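PDB 2QVO: uncharacterized protein AF_1382, which is of unknown function but has a winged-helix fold, consistent with a role in DNA binding and transcriptional regulation. Local coordinates for residues Leu18-Tyr23 with Gln34-Lys39. Sequence-based numbering, arbitrary orientation.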
loop_
_atom_site.group_PDB
_atom_site.type_symbol
_atom_site.label_atom_id
_atom_site.label_comp_id
_atom_site.label_asym_id
_atom_site.label_seq_id
_atom_site.Cartn_x
_atom_site.Cartn_y
_atom_site.Cartn_z
ATOM N N LEU A 18 2.234 1.033 -0.784
ATOM C CA LEU A 18 1.466 1.958 0.027
ATOM C C LEU A 18 0.628 2.928 -0.798
ATOM O O LEU A 18 -0.545 3.151 -0.473
ATOM C CB LEU A 18 2.411 2.761 0.938
ATOM C CG LEU A 18 1.686 3.703 1.899
ATOM C CD1 LEU A 18 0.801 2.930 2.876
ATOM C CD2 LEU A 18 2.719 4.598 2.646
ATOM N N MET A 19 1.228 3.513 -1.834
ATOM C CA MET A 19 0.563 4.548 -2.618
ATOM C C MET A 19 -0.490 3.893 -3.503
ATOM O O MET A 19 -1.525 4.488 -3.748
ATOM C CB MET A 19 1.551 5.386 -3.438
ATOM C CG MET A 19 2.520 6.249 -2.539
ATOM S SD MET A 19 1.728 7.068 -1.152
ATOM C CE MET A 19 0.973 8.427 -2.029
ATOM N N THR A 20 -0.233 2.655 -3.930
ATOM C CA THR A 20 -1.261 1.885 -4.673
ATOM C C THR A 20 -2.531 1.668 -3.859
ATOM O O THR A 20 -3.645 1.857 -4.367
ATOM C CB THR A 20 -0.719 0.514 -5.179
ATOM O OG1 THR A 20 0.358 0.739 -6.098
ATOM C CG2 THR A 20 -1.822 -0.270 -5.896
ATOM N N ILE A 21 -2.379 1.264 -2.599
ATOM C CA ILE A 21 -3.521 1.100 -1.699
ATOM C C ILE A 21 -4.240 2.436 -1.529
ATOM O O ILE A 21 -5.463 2.503 -1.586
ATOM C CB ILE A 21 -3.074 0.559 -0.311
ATOM C CG1 ILE A 21 -2.344 -0.782 -0.471
ATOM C CG2 ILE A 21 -4.268 0.419 0.669
ATOM C CD1 ILE A 21 -1.587 -1.226 0.796
ATOM N N TYR A 22 -3.461 3.491 -1.308
ATOM C CA TYR A 22 -3.993 4.835 -1.121
ATOM C C TYR A 22 -4.881 5.270 -2.303
ATOM O O TYR A 22 -6.066 5.603 -2.110
ATOM C CB TYR A 22 -2.827 5.809 -0.893
ATOM C CG TYR A 22 -3.236 7.263 -0.799
ATOM C CD1 TYR A 22 -3.841 7.767 0.357
ATOM C CD2 TYR A 22 -3.024 8.125 -1.869
ATOM C CE1 TYR A 22 -4.227 9.111 0.434
ATOM C CE2 TYR A 22 -3.397 9.470 -1.800
ATOM C CZ TYR A 22 -3.992 9.949 -0.654
ATOM O OH TYR A 22 -4.365 11.276 -0.613
ATOM N N TYR A 23 -4.322 5.248 -3.509
ATOM C CA TYR A 23 -5.047 5.710 -4.695
ATOM C C TYR A 23 -6.220 4.808 -5.051
ATOM O O TYR A 23 -7.275 5.291 -5.437
ATOM C CB TYR A 23 -4.121 5.894 -5.888
ATOM C CG TYR A 23 -3.268 7.132 -5.742
ATOM C CD1 TYR A 23 -3.853 8.407 -5.753
ATOM C CD2 TYR A 23 -1.897 7.035 -5.566
ATOM C CE1 TYR A 23 -3.088 9.547 -5.612
ATOM C CE2 TYR A 23 -1.113 8.176 -5.411
ATOM C CZ TYR A 23 -1.719 9.424 -5.439
ATOM O OH TYR A 23 -0.955 10.560 -5.298
ATOM N N GLN A 34 -4.259 -9.026 -4.938
ATOM C CA GLN A 34 -4.027 -9.398 -6.339
ATOM C C GLN A 34 -3.886 -8.160 -7.234
ATOM O O GLN A 34 -3.023 -8.116 -8.106
ATOM C CB GLN A 34 -5.185 -10.278 -6.857
ATOM C CG GLN A 34 -5.453 -11.567 -6.065
ATOM C CD GLN A 34 -6.201 -11.373 -4.747
ATOM O OE1 GLN A 34 -6.857 -10.365 -4.534
ATOM N NE2 GLN A 34 -6.105 -12.367 -3.855
ATOM N N TYR A 35 -4.734 -7.164 -7.001
ATOM C CA TYR A 35 -4.664 -5.903 -7.732
ATOM C C TYR A 35 -3.366 -5.131 -7.454
ATOM O O TYR A 35 -2.728 -4.622 -8.388
ATOM C CB TYR A 35 -5.881 -5.025 -7.427
ATOM C CG TYR A 35 -5.700 -3.596 -7.883
ATOM C CD1 TYR A 35 -5.952 -3.228 -9.199
ATOM C CD2 TYR A 35 -5.236 -2.617 -6.998
ATOM C CE1 TYR A 35 -5.776 -1.913 -9.620
ATOM C CE2 TYR A 35 -5.047 -1.309 -7.410
ATOM C CZ TYR A 35 -5.311 -0.965 -8.719
ATOM O OH TYR A 35 -5.125 0.339 -9.108
ATOM N N ILE A 36 -2.981 -5.025 -6.181
ATOM C CA ILE A 36 -1.722 -4.359 -5.826
ATOM C C ILE A 36 -0.576 -4.989 -6.596
ATOM O O ILE A 36 0.242 -4.291 -7.196
ATOM C CB ILE A 36 -1.434 -4.403 -4.312
ATOM C CG1 ILE A 36 -2.546 -3.698 -3.523
ATOM C CG2 ILE A 36 -0.087 -3.725 -3.997
ATOM C CD1 ILE A 36 -2.505 -4.024 -2.024
ATOM N N ALA A 37 -0.549 -6.323 -6.589
ATOM C CA ALA A 37 0.430 -7.099 -7.347
ATOM C C ALA A 37 0.422 -6.763 -8.838
ATOM O O ALA A 37 1.485 -6.659 -9.425
ATOM C CB ALA A 37 0.203 -8.594 -7.143
ATOM N N SER A 38 -0.758 -6.585 -9.441
ATOM C CA SER A 38 -0.850 -6.242 -10.886
ATOM C C SER A 38 -0.233 -4.873 -11.199
ATOM O O SER A 38 0.268 -4.649 -12.310
ATOM C CB SER A 38 -2.294 -6.301 -11.408
ATOM O OG SER A 38 -3.032 -5.110 -11.125
ATOM N N LYS A 39 -0.262 -3.982 -10.209
ATOM C CA LYS A 39 0.169 -2.587 -10.361
ATOM C C LYS A 39 1.637 -2.317 -10.042
ATOM O O LYS A 39 2.235 -1.388 -10.583
ATOM C CB LYS A 39 -0.688 -1.691 -9.463
ATOM C CG LYS A 39 -2.105 -1.504 -9.935
ATOM C CD LYS A 39 -2.160 -0.585 -11.154
ATOM C CE LYS A 39 -3.402 -0.878 -11.956
ATOM N NZ LYS A 39 -3.271 -0.467 -13.381
HETATM O O HOH W 1 -3.780 2.422 -7.513
#
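With CG2 anti to its backbone N and OG1 anti to the carbonyl carbon (chi1 -62°), Thr-20 turns its methyl toward helix 33-39; CG of Tyr-35 is likewise anti to its backbone N (chi1 166°), and from there the ring reaches the methyl. Thr-20 CG2 lies 3.7 Å from Tyr-35 CE2, approaching the ring obliquely. The same methyl sits over the turn of the second helix, near Ile-36 CA and 4.0 Å from Lys-39 CB. Thr-20 OG1 takes no part in this packing; it bonds back to Glu-16 O, one turn earlier in its own helix, which ties down the hydroxyl while the methyl faces the neighbour. Lys-39 lays CG over one face of the Tyr-35 ring, offset toward the rim. Deeper in, the tip of Ile-36 reaches across: its CD1 comes 3.6 Å from Ile-21 CG1, and both side chains run on into the core against helix 44-56 and strand 68-73. A water links the helices, 2.9 Å from Tyr-35 OH in the plane of the ring. It also donates a hydrogen bond to Thr-20 O over 3.2 Å. The helix segments approach to 9.9 Å between axes at 120°, and the nearest CA pair is Thr-20 and Ile-36. Joined through short strand 31-32, helices 12-26 and 33-39, with helix 44-56, make the three-helix core backed by a small antiparallel sheet, the winged-helix variant of the helix-turn-helix fold.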